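Local coordinates for protein probable acetyltransferase (Agrobacterium tumefaciens, PDB 2GE3) that binds acetyl coenzyme A and, as a probable acetyltransferase of the GNAT family, presumably transfers its acetyl group to an acceptor not yet identified, at residues P12-A15 and E16-E19; R47-V50 and L51-E55; Q78-A81 and T82-H85; A151-D155 and G156-D160. All coordinates share one frame; numbering follows the deposited sequence.

Interaction 1 of 4, residues P12-A15 and E16-E19; sequences PIRA and EHVE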
loop_
_atom_site.group_PDB
_atom_site.type_symbol
_atom_site.label_atom_id
_atom_site.label_comp_id
_atom_site.label_asym_id
_atom_site.label_seq_id
_atom_site.Cartn_x
_atom_site.Cartn_y
_atom_site.Cartn_z
ATOM N N PRO A 12 8.472 21.791 -11.178
ATOM C CA PRO A 12 8.998 20.793 -10.218
ATOM C C PRO A 12 9.212 21.448 -8.877
ATOM O O PRO A 12 9.441 22.638 -8.792
ATOM C CB PRO A 12 10.307 20.254 -10.883
ATOM C CG PRO A 12 10.088 20.561 -12.365
ATOM C CD PRO A 12 9.318 21.916 -12.375
ATOM N N ILE A 13 8.993 20.721 -7.810
ATOM C CA ILE A 13 9.172 21.305 -6.503
ATOM C C ILE A 13 10.697 21.540 -6.235
ATOM O O ILE A 13 11.585 20.727 -6.647
ATOM C CB ILE A 13 8.519 20.436 -5.404
ATOM C CG1 ILE A 13 8.327 21.267 -4.113
ATOM C CG2 ILE A 13 9.362 19.164 -5.182
ATOM C CD1 ILE A 13 7.300 20.633 -3.022
ATOM N N ARG A 14 10.994 22.667 -5.572
ATOM C CA ARG A 14 12.347 22.942 -5.111
ATOM C C ARG A 14 12.361 23.102 -3.582
ATOM O O ARG A 14 11.294 23.302 -2.946
ATOM C CB ARG A 14 12.856 24.186 -5.812
ATOM C CG ARG A 14 12.972 24.034 -7.357
ATOM C CD ARG A 14 13.726 25.232 -8.049
ATOM N NE ARG A 14 13.214 26.528 -7.618
ATOM C CZ ARG A 14 12.271 27.260 -8.231
ATOM N NH1 ARG A 14 11.708 26.864 -9.370
ATOM N NH2 ARG A 14 11.913 28.429 -7.710
ATOM N N ALA A 15 13.560 23.006 -2.995
ATOM C CA ALA A 15 13.792 23.170 -1.545
ATOM C C ALA A 15 13.049 24.362 -0.897
ATOM O O ALA A 15 12.577 24.267 0.239
ATOM C CB ALA A 15 15.324 23.273 -1.232
ATOM N N GLU A 16 12.994 25.489 -1.599
ATOM C CA GLU A 16 12.340 26.687 -1.089
ATOM C C GLU A 16 10.783 26.545 -0.873
ATOM O O GLU A 16 10.200 27.231 -0.029
ATOM C CB GLU A 16 12.629 27.795 -2.072
ATOM C CG GLU A 16 11.797 27.718 -3.313
ATOM C CD GLU A 16 12.320 28.634 -4.388
ATOM O OE1 GLU A 16 13.090 28.135 -5.240
ATOM O OE2 GLU A 16 11.984 29.856 -4.349
ATOM N N HIS A 17 10.142 25.646 -1.634
ATOM C CA HIS A 17 8.678 25.395 -1.603
ATOM C C HIS A 17 8.237 24.616 -0.375
ATOM O O HIS A 17 7.061 24.605 -0.070
ATOM C CB HIS A 17 8.229 24.606 -2.875
ATOM C CG HIS A 17 8.538 25.319 -4.158
ATOM N ND1 HIS A 17 8.250 26.658 -4.343
ATOM C CD2 HIS A 17 9.171 24.914 -5.288
ATOM C CE1 HIS A 17 8.632 27.030 -5.557
ATOM N NE2 HIS A 17 9.190 25.987 -6.153
ATOM N N VAL A 18 9.183 23.996 0.347
ATOM C CA VAL A 18 8.844 23.085 1.451
ATOM C C VAL A 18 7.806 23.599 2.511
ATOM O O VAL A 18 6.810 22.907 2.831
ATOM C CB VAL A 18 10.134 22.598 2.129
ATOM C CG1 VAL A 18 9.879 22.019 3.515
ATOM C CG2 VAL A 18 10.828 21.580 1.230
ATOM N N GLU A 19 8.071 24.785 3.060
ATOM C CA GLU A 19 7.166 25.466 3.976
ATOM C C GLU A 19 5.765 25.863 3.421
ATOM O O GLU A 19 4.763 25.545 4.038
ATOM C CB GLU A 19 7.861 26.658 4.649
ATOM C CG GLU A 19 9.230 26.365 5.301
ATOM C CD GLU A 19 10.461 26.140 4.315
ATOM O OE1 GLU A 19 10.366 26.295 3.048
ATOM O OE2 GLU A 19 11.555 25.792 4.855
#
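Glu16 turns its side chain back beside that of Arg14, two residues earlier, and the pair shows how a salt bridge can span a tight turn. Arg14 grips side-on, with NE 2.9 Å and NH2 2.8 Å from the same oxygen, Glu16 OE1, which lies in the guanidinium plane. Both nitrogens come from one face of the carboxylate, whose plane stands 69° from that of the guanidinium. The Glu16 chain reaches this place because CG sits between the backbone N and the carbonyl carbon (chi1 77°) and runs extended from there. His17 follows, its N donating to Arg14 O at 2.9 Å. The His17 side chain slides past Ile13, its CB 3.6 Å from Ile13 CG1; its ring atom NE2 comes 3.9 Å from Arg14 CZ, over one face of the guanidinium. Val18, in the first turn of helix 18-29, makes a weak bond, its N 3.4 Å from Ala15 O, while CG2 rests near the same oxygen. Glu19 sends its OE2 to Arg47 of helix 43-55. Ile13 and His17 also lean on Val62 of strand 60-65. Thus the turn from strand 9-12 into the helix joins a surface ion pair to a buried imidazole; His17 NE2 has no polar partner in the model, and the guanidinium beside it would probably discourage a proton there.

Interaction 2 of 4, residues R47-V50 and L51-E55; sequences RAFV and LDMIE
Phe49 and Met53, one helical turn apart and the latter present as selenomethionine, meet in a Met-aromatic contact. Met53 CG stands over a face of the Phe49 ring, 4.2 Å from its centroid and offset toward the rim, a CH-pi approach 23° from the ring normal; CG also sits too close to Phe49 O in the model, so the details of this approach are less sure. Beyond it the SE atom lies obliquely, 4.6 Å from the centroid. The chain bends at both chi2 (-94°) and chi3 (-92°), and the bends bring the terminal CE to the rim of the ring, 3.3 Å from Phe49 CZ.

Purely apolar contacts line other sides of the helix. The aliphatic part of Arg47 runs alongside Leu51, with CG 3.6 Å from Leu51 CD2, and Val50 CG1 meets Ile54 CD1 at 4.0 Å.

Backbone bonds of the ordinary i to i+4 pattern underlie these pairs. Leu51 N donates to Arg47 O at 2.9 Å, Asp52 N to Ala48 O at 3.0 Å and Ile54 N to Val50 O at 3.2 Å. Met53 N likewise donates to Phe49 O, whose position is less certain.

Helix 43-55 is thereby placed between several elements: Phe49 and Met53 cover Gln60 of strand 60-65 and Asp74 of strand 68-77, Val50 packs on Val18 and Phe21 of helix 18-29, and the Arg47 guanidinium pairs with Glu44 of its own helix and Glu19 of helix 18-29.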
loop_
_atom_site.group_PDB
_atom_site.type_symbol
_atom_site.label_atom_id
_atom_site.label_comp_id
_atom_site.label_asym_id
_atom_site.label_seq_id
_atom_site.Cartn_x
_atom_site.Cartn_y
_atom_site.Cartn_z
ATOM N N ARG A 47 10.033 18.242 4.984
ATOM C CA ARG A 47 11.306 18.603 4.373
ATOM C C ARG A 47 12.193 17.404 4.006
ATOM O O ARG A 47 12.821 17.420 2.949
ATOM C CB ARG A 47 12.134 19.573 5.270
ATOM C CG ARG A 47 13.384 20.141 4.532
ATOM C CD ARG A 47 14.222 21.140 5.298
ATOM N NE ARG A 47 13.386 21.963 6.150
ATOM C CZ ARG A 47 12.861 23.131 5.801
ATOM N NH1 ARG A 47 13.110 23.655 4.604
ATOM N NH2 ARG A 47 12.086 23.779 6.660
ATOM N N ALA A 48 12.310 16.417 4.897
ATOM C CA ALA A 48 13.071 15.202 4.604
ATOM C C ALA A 48 12.535 14.525 3.333
ATOM O O ALA A 48 13.302 14.130 2.437
ATOM C CB ALA A 48 13.019 14.210 5.814
ATOM N N PHE A 49 11.212 14.374 3.282
ATOM C CA PHE A 49 10.541 13.687 2.214
ATOM C C PHE A 49 10.703 14.502 0.891
ATOM O O PHE A 49 11.005 13.939 -0.142
ATOM C CB PHE A 49 9.080 13.461 2.636
ATOM C CG PHE A 49 8.103 13.380 1.489
ATOM C CD1 PHE A 49 7.307 14.457 1.159
ATOM C CD2 PHE A 49 7.962 12.203 0.753
ATOM C CE1 PHE A 49 6.381 14.391 0.095
ATOM C CE2 PHE A 49 7.037 12.102 -0.315
ATOM C CZ PHE A 49 6.256 13.206 -0.647
ATOM N N VAL A 50 10.565 15.823 0.939
ATOM C CA VAL A 50 10.791 16.631 -0.264
ATOM C C VAL A 50 12.238 16.670 -0.745
ATOM O O VAL A 50 12.474 16.567 -1.928
ATOM C CB VAL A 50 10.215 18.047 -0.163
ATOM C CG1 VAL A 50 10.612 18.851 -1.374
ATOM C CG2 VAL A 50 8.711 17.951 -0.038
ATOM N N LEU A 51 13.200 16.795 0.176
ATOM C CA LEU A 51 14.641 16.675 -0.171
ATOM C C LEU A 51 14.958 15.350 -0.847
ATOM O O LEU A 51 15.602 15.353 -1.857
ATOM C CB LEU A 51 15.565 16.966 1.034
ATOM C CG LEU A 51 16.040 18.448 1.241
ATOM C CD1 LEU A 51 15.232 19.583 0.523
ATOM C CD2 LEU A 51 16.228 18.746 2.734
ATOM N N ASP A 52 14.457 14.249 -0.306
ATOM C CA ASP A 52 14.630 12.888 -0.856
ATOM C C ASP A 52 14.045 12.690 -2.278
ATOM O O ASP A 52 14.665 12.082 -3.165
ATOM C CB ASP A 52 13.927 11.912 0.102
ATOM C CG ASP A 52 14.256 10.442 -0.163
ATOM O OD1 ASP A 52 15.451 10.073 -0.317
ATOM O OD2 ASP A 52 13.310 9.623 -0.165
HETATM N N MSE A 53 12.824 13.166 -2.479
HETATM C CA MSE A 53 12.199 13.125 -3.780
HETATM C C MSE A 53 13.019 13.850 -4.866
HETATM O O MSE A 53 13.248 13.299 -5.940
HETATM C CB MSE A 53 10.827 13.751 -3.664
HETATM C CG MSE A 53 9.989 12.999 -2.640
HETATM SE SE MSE A 53 8.894 11.636 -3.541
HETATM C CE MSE A 53 7.257 12.851 -3.785
ATOM N N ILE A 54 13.436 15.086 -4.580
ATOM C CA ILE A 54 14.257 15.850 -5.479
ATOM C C ILE A 54 15.560 15.069 -5.782
ATOM O O ILE A 54 15.965 14.945 -6.925
ATOM C CB ILE A 54 14.570 17.238 -4.877
ATOM C CG1 ILE A 54 13.282 18.065 -4.800
ATOM C CG2 ILE A 54 15.684 17.960 -5.650
ATOM C CD1 ILE A 54 13.464 19.423 -4.111
ATOM N N GLU A 55 16.169 14.504 -4.754
ATOM C CA GLU A 55 17.498 13.937 -4.876
ATOM C C GLU A 55 17.467 12.671 -5.732
ATOM O O GLU A 55 18.334 12.467 -6.607
ATOM C CB GLU A 55 18.130 13.738 -3.482
ATOM C CG GLU A 55 19.015 14.955 -2.912
ATOM C CD GLU A 55 18.574 16.463 -3.223
ATOM O OE1 GLU A 55 19.253 17.044 -4.132
ATOM O OE2 GLU A 55 17.644 17.080 -2.548
#

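Interaction 3 of 4, residues Q78-A81 and T82-H85; sequences QDRA and TRAH
Gln78 and Arg83 lie side by side at the turn between strands 68-77 and 86-93, pointing the same way, with amide and guanidinium planes 32° apart. The Arg83 chain bends twice, at chi2 (-93°) and chi3 (-63°), which folds the guanidinium over the glutamine. Gln78 CG covers one of its faces near the rim, and Arg83 NH2 lies 3.4 Å from Gln78 CD, a packing of flat groups and not a hydrogen bond. Nearer the backbone, Arg80 CG touches Arg83 CG at 3.7 Å; beyond these carbons the two arginines diverge, leaving Arg80 NH1 6.9 Å from Arg83 NE. The turn itself is closed by Arg83 N, which donates to Arg80 O at 3.0 Å. A water, 2.9 Å from Ala81 O to which it donates, also bonds His85 ND1 at 2.9 Å and so bridges the loop.

The polar groups of the loop have partners beyond it: Arg83 NH2 pairs with Glu123, and its NH1 donates across the dimer interface to Ala151 O of the second subunit, while Thr82 OG1 bonds Ser36 O of that subunit. Packing on Gln78 and Arg80 is consistent with the bent shape of Arg83, whose charge is probably balanced by Glu123.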
loop_
_atom_site.group_PDB
_atom_site.type_symbol
_atom_site.label_atom_id
_atom_site.label_comp_id
_atom_site.label_asym_id
_atom_site.label_seq_id
_atom_site.Cartn_x
_atom_site.Cartn_y
_atom_site.Cartn_z
ATOM N N GLN A 78 7.502 2.860 -5.602
ATOM C CA GLN A 78 7.473 1.675 -4.716
ATOM C C GLN A 78 8.923 1.240 -4.430
ATOM O O GLN A 78 9.812 1.370 -5.266
ATOM C CB GLN A 78 6.689 0.496 -5.319
ATOM C CG GLN A 78 5.157 0.611 -5.309
ATOM C CD GLN A 78 4.488 0.498 -3.901
ATOM O OE1 GLN A 78 3.704 1.378 -3.523
ATOM N NE2 GLN A 78 4.806 -0.580 -3.116
ATOM N N ASP A 79 9.149 0.749 -3.218
ATOM C CA ASP A 79 10.503 0.416 -2.789
ATOM C C ASP A 79 10.938 -0.937 -3.237
ATOM O O ASP A 79 12.024 -1.075 -3.810
ATOM C CB ASP A 79 10.668 0.534 -1.274
ATOM C CG ASP A 79 11.484 1.775 -0.891
ATOM O OD1 ASP A 79 10.982 2.931 -1.105
ATOM O OD2 ASP A 79 12.641 1.575 -0.401
ATOM N N ARG A 80 10.098 -1.941 -3.008
ATOM C CA ARG A 80 10.579 -3.266 -3.322
ATOM C C ARG A 80 10.919 -3.478 -4.807
ATOM O O ARG A 80 10.325 -2.887 -5.700
ATOM C CB ARG A 80 9.745 -4.386 -2.699
ATOM C CG ARG A 80 8.271 -4.257 -2.833
ATOM C CD ARG A 80 7.620 -5.504 -2.286
ATOM N NE ARG A 80 8.292 -5.994 -1.074
ATOM C CZ ARG A 80 7.826 -5.843 0.179
ATOM N NH1 ARG A 80 6.669 -5.234 0.412
ATOM N NH2 ARG A 80 8.512 -6.323 1.216
ATOM N N ALA A 81 11.921 -4.322 -5.042
ATOM C CA ALA A 81 12.435 -4.521 -6.367
ATOM C C ALA A 81 11.363 -5.044 -7.336
ATOM O O ALA A 81 11.406 -4.658 -8.507
ATOM C CB ALA A 81 13.617 -5.472 -6.336
ATOM N N THR A 82 10.436 -5.906 -6.880
ATOM C CA THR A 82 9.392 -6.390 -7.747
ATOM C C THR A 82 8.278 -5.363 -8.080
ATOM O O THR A 82 7.436 -5.673 -8.929
ATOM C CB THR A 82 8.643 -7.617 -7.202
ATOM O OG1 THR A 82 7.875 -7.237 -6.066
ATOM C CG2 THR A 82 9.595 -8.767 -6.875
ATOM N N ARG A 83 8.272 -4.189 -7.435
ATOM C CA ARG A 83 7.175 -3.238 -7.534
ATOM C C ARG A 83 7.772 -1.904 -7.951
ATOM O O ARG A 83 7.049 -0.946 -8.126
ATOM C CB ARG A 83 6.473 -3.069 -6.170
ATOM C CG ARG A 83 5.829 -4.325 -5.602
ATOM C CD ARG A 83 4.302 -4.498 -5.985
ATOM N NE ARG A 83 3.524 -3.384 -5.416
ATOM C CZ ARG A 83 2.772 -2.490 -6.093
ATOM N NH1 ARG A 83 2.588 -2.564 -7.434
ATOM N NH2 ARG A 83 2.208 -1.485 -5.395
ATOM N N ALA A 84 9.096 -1.831 -8.113
ATOM C CA ALA A 84 9.782 -0.555 -8.495
ATOM C C ALA A 84 9.446 0.102 -9.813
ATOM O O ALA A 84 9.799 1.253 -9.941
ATOM C CB ALA A 84 11.350 -0.662 -8.375
ATOM N N HIS A 85 8.789 -0.587 -10.778
ATOM C CA HIS A 85 8.211 0.016 -11.977
ATOM C C HIS A 85 6.840 0.733 -11.656
ATOM O O HIS A 85 6.250 1.336 -12.542
ATOM C CB HIS A 85 7.933 -1.087 -13.026
ATOM C CG HIS A 85 6.958 -2.134 -12.530
ATOM N ND1 HIS A 85 7.216 -2.889 -11.406
ATOM C CD2 HIS A 85 5.694 -2.461 -12.917
ATOM C CE1 HIS A 85 6.197 -3.706 -11.167
ATOM N NE2 HIS A 85 5.243 -3.445 -12.047
HETATM O O HOH W 1 9.958 -3.713 -10.881
#

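Interaction 4 of 4, residues A151-D155 and G156-D160; sequences AVSID and GHYID
The beta hairpin of strands 143-153 and 158-167 closes here, with Val152 paired to Ile159 and Ser153 to Tyr158. Val152 and Ile159 form an antiparallel hydrogen-bonded pair: Ile159 N donates to Val152 O at 2.8 Å, nearly straight at 172°, and Val152 N returns a bond to Ile159 O at 3.0 Å. Their side chains cross with CB atoms 3.8 Å apart, on the face that meets His127 of strand 121-127. Ala151 and Val152 both stand opposite Ile159, which makes a classic beta bulge. In this GNAT fold strand 143-153 is one of the two edge strands of the sheet within this chain, next to 158-167, and the Val152 side chain is about 7 Å from bound acetyl coenzyme A.

Ser153 and Tyr158, the non-hydrogen-bonded pair, project from the other face. Tyr158 CD2 approaches Ser153 CB at 4.0 Å, and Tyr158 CA makes a CA-H...O contact with Val152 O, which also lies at the edge of the phenol ring. That ring stacks on His120 of the second subunit. Past the strands, Ile154 N donates to His157 O at 3.1 Å, and the chain reverses through Gly156, whose phi is positive (75°). Asp155 folds back toward His157, its OD2 3.9 Å from His157 CD2, while Asp155 O lies over a face of that imidazole near the rim. Asp155 OD1 forms a salt bridge with Arg32.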
loop_
_atom_site.group_PDB
_atom_site.type_symbol
_atom_site.label_atom_id
_atom_site.label_comp_id
_atom_site.label_asym_id
_atom_site.label_seq_id
_atom_site.Cartn_x
_atom_site.Cartn_y
_atom_site.Cartn_z
ATOM N N ALA A 151 -12.904 0.615 3.517
ATOM C CA ALA A 151 -11.435 0.654 3.605
ATOM C C ALA A 151 -10.957 1.907 4.372
ATOM O O ALA A 151 -9.836 1.930 4.828
ATOM C CB ALA A 151 -10.788 0.587 2.230
ATOM N N VAL A 152 -11.850 2.884 4.563
ATOM C CA VAL A 152 -11.522 4.237 5.105
ATOM C C VAL A 152 -12.488 4.441 6.272
ATOM O O VAL A 152 -13.641 4.041 6.212
ATOM C CB VAL A 152 -11.628 5.358 3.984
ATOM C CG1 VAL A 152 -11.514 6.810 4.554
ATOM C CG2 VAL A 152 -10.544 5.220 2.957
ATOM N N SER A 153 -12.024 4.970 7.373
ATOM C CA SER A 153 -12.956 5.319 8.474
ATOM C C SER A 153 -12.539 6.737 8.847
ATOM O O SER A 153 -11.333 7.000 8.980
ATOM C CB SER A 153 -12.724 4.391 9.658
ATOM O OG SER A 153 -13.594 4.641 10.722
ATOM N N ILE A 154 -13.454 7.681 8.905
ATOM C CA ILE A 154 -12.980 9.029 9.198
ATOM C C ILE A 154 -13.346 9.609 10.599
ATOM O O ILE A 154 -12.525 10.287 11.275
ATOM C CB ILE A 154 -13.205 10.028 8.055
ATOM C CG1 ILE A 154 -12.179 9.769 6.978
ATOM C CG2 ILE A 154 -13.013 11.478 8.583
ATOM C CD1 ILE A 154 -12.380 10.547 5.647
ATOM N N ASP A 155 -14.562 9.395 11.044
ATOM C CA ASP A 155 -14.830 9.605 12.432
ATOM C C ASP A 155 -16.051 8.758 12.732
ATOM O O ASP A 155 -17.187 9.222 12.747
ATOM C CB ASP A 155 -14.942 11.103 12.801
ATOM C CG ASP A 155 -15.903 11.873 11.924
ATOM O OD1 ASP A 155 -15.502 12.973 11.408
ATOM O OD2 ASP A 155 -17.050 11.364 11.804
ATOM N N GLY A 156 -15.769 7.466 12.855
ATOM C CA GLY A 156 -16.749 6.441 13.163
ATOM C C GLY A 156 -17.609 6.125 11.978
ATOM O O GLY A 156 -18.549 5.335 12.115
ATOM N N HIS A 157 -17.308 6.730 10.820
ATOM C CA HIS A 157 -18.000 6.359 9.572
ATOM C C HIS A 157 -17.072 5.621 8.562
ATOM O O HIS A 157 -16.006 6.104 8.290
ATOM C CB HIS A 157 -18.656 7.574 8.912
ATOM C CG HIS A 157 -19.697 8.229 9.763
ATOM N ND1 HIS A 157 -20.601 7.506 10.522
ATOM C CD2 HIS A 157 -19.973 9.542 9.988
ATOM C CE1 HIS A 157 -21.393 8.341 11.178
ATOM N NE2 HIS A 157 -21.036 9.581 10.866
ATOM N N TYR A 158 -17.512 4.464 8.064
ATOM C CA TYR A 158 -16.829 3.724 6.976
ATOM C C TYR A 158 -17.122 4.248 5.582
ATOM O O TYR A 158 -18.277 4.390 5.209
ATOM C CB TYR A 158 -17.197 2.230 6.999
ATOM C CG TYR A 158 -16.736 1.512 8.239
ATOM C CD1 TYR A 158 -17.634 0.814 9.030
ATOM C CD2 TYR A 158 -15.397 1.563 8.648
ATOM C CE1 TYR A 158 -17.221 0.207 10.221
ATOM C CE2 TYR A 158 -14.971 0.903 9.825
ATOM C CZ TYR A 158 -15.870 0.247 10.597
ATOM O OH TYR A 158 -15.441 -0.347 11.783
ATOM N N ILE A 159 -16.057 4.443 4.811
ATOM C CA ILE A 159 -16.071 4.879 3.393
ATOM C C ILE A 159 -15.410 3.781 2.531
ATOM O O ILE A 159 -14.363 3.237 2.875
ATOM C CB ILE A 159 -15.229 6.236 3.168
ATOM C CG1 ILE A 159 -15.473 7.270 4.265
ATOM C CG2 ILE A 159 -15.497 6.898 1.835
ATOM C CD1 ILE A 159 -16.881 7.460 4.541
ATOM N N ASP A 160 -16.032 3.468 1.412
ATOM C CA ASP A 160 -15.362 2.721 0.357
ATOM C C ASP A 160 -14.273 3.509 -0.338
ATOM O O ASP A 160 -14.287 4.749 -0.479
ATOM C CB ASP A 160 -16.411 2.273 -0.659
ATOM C CG ASP A 160 -17.395 1.237 -0.059
ATOM O OD1 ASP A 160 -17.380 1.007 1.156
ATOM O OD2 ASP A 160 -18.193 0.647 -0.797
#

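Four local contacts illustrate how contacts between near neighbours in sequence serve different places in one fold. Interactions 1 and 2 are partly buried and adjoin, joined by the Glu19–Arg47 salt bridge and by Ile54 packing against the loop of interaction 1; together they tie helices 18-29 and 43-55. Interaction 2 is mainly apolar and aromatic, whereas interaction 1 mixes an ion pair with packing. Interaction 3 is a surface turn, rich in arginine, and interaction 4 a partly buried hairpin end governed by strand pairing. Although about 15 Å apart at their nearest atoms within the chain, interactions 3 and 4 meet across the dimer, Arg83 of one subunit bonding Ala151 of the other.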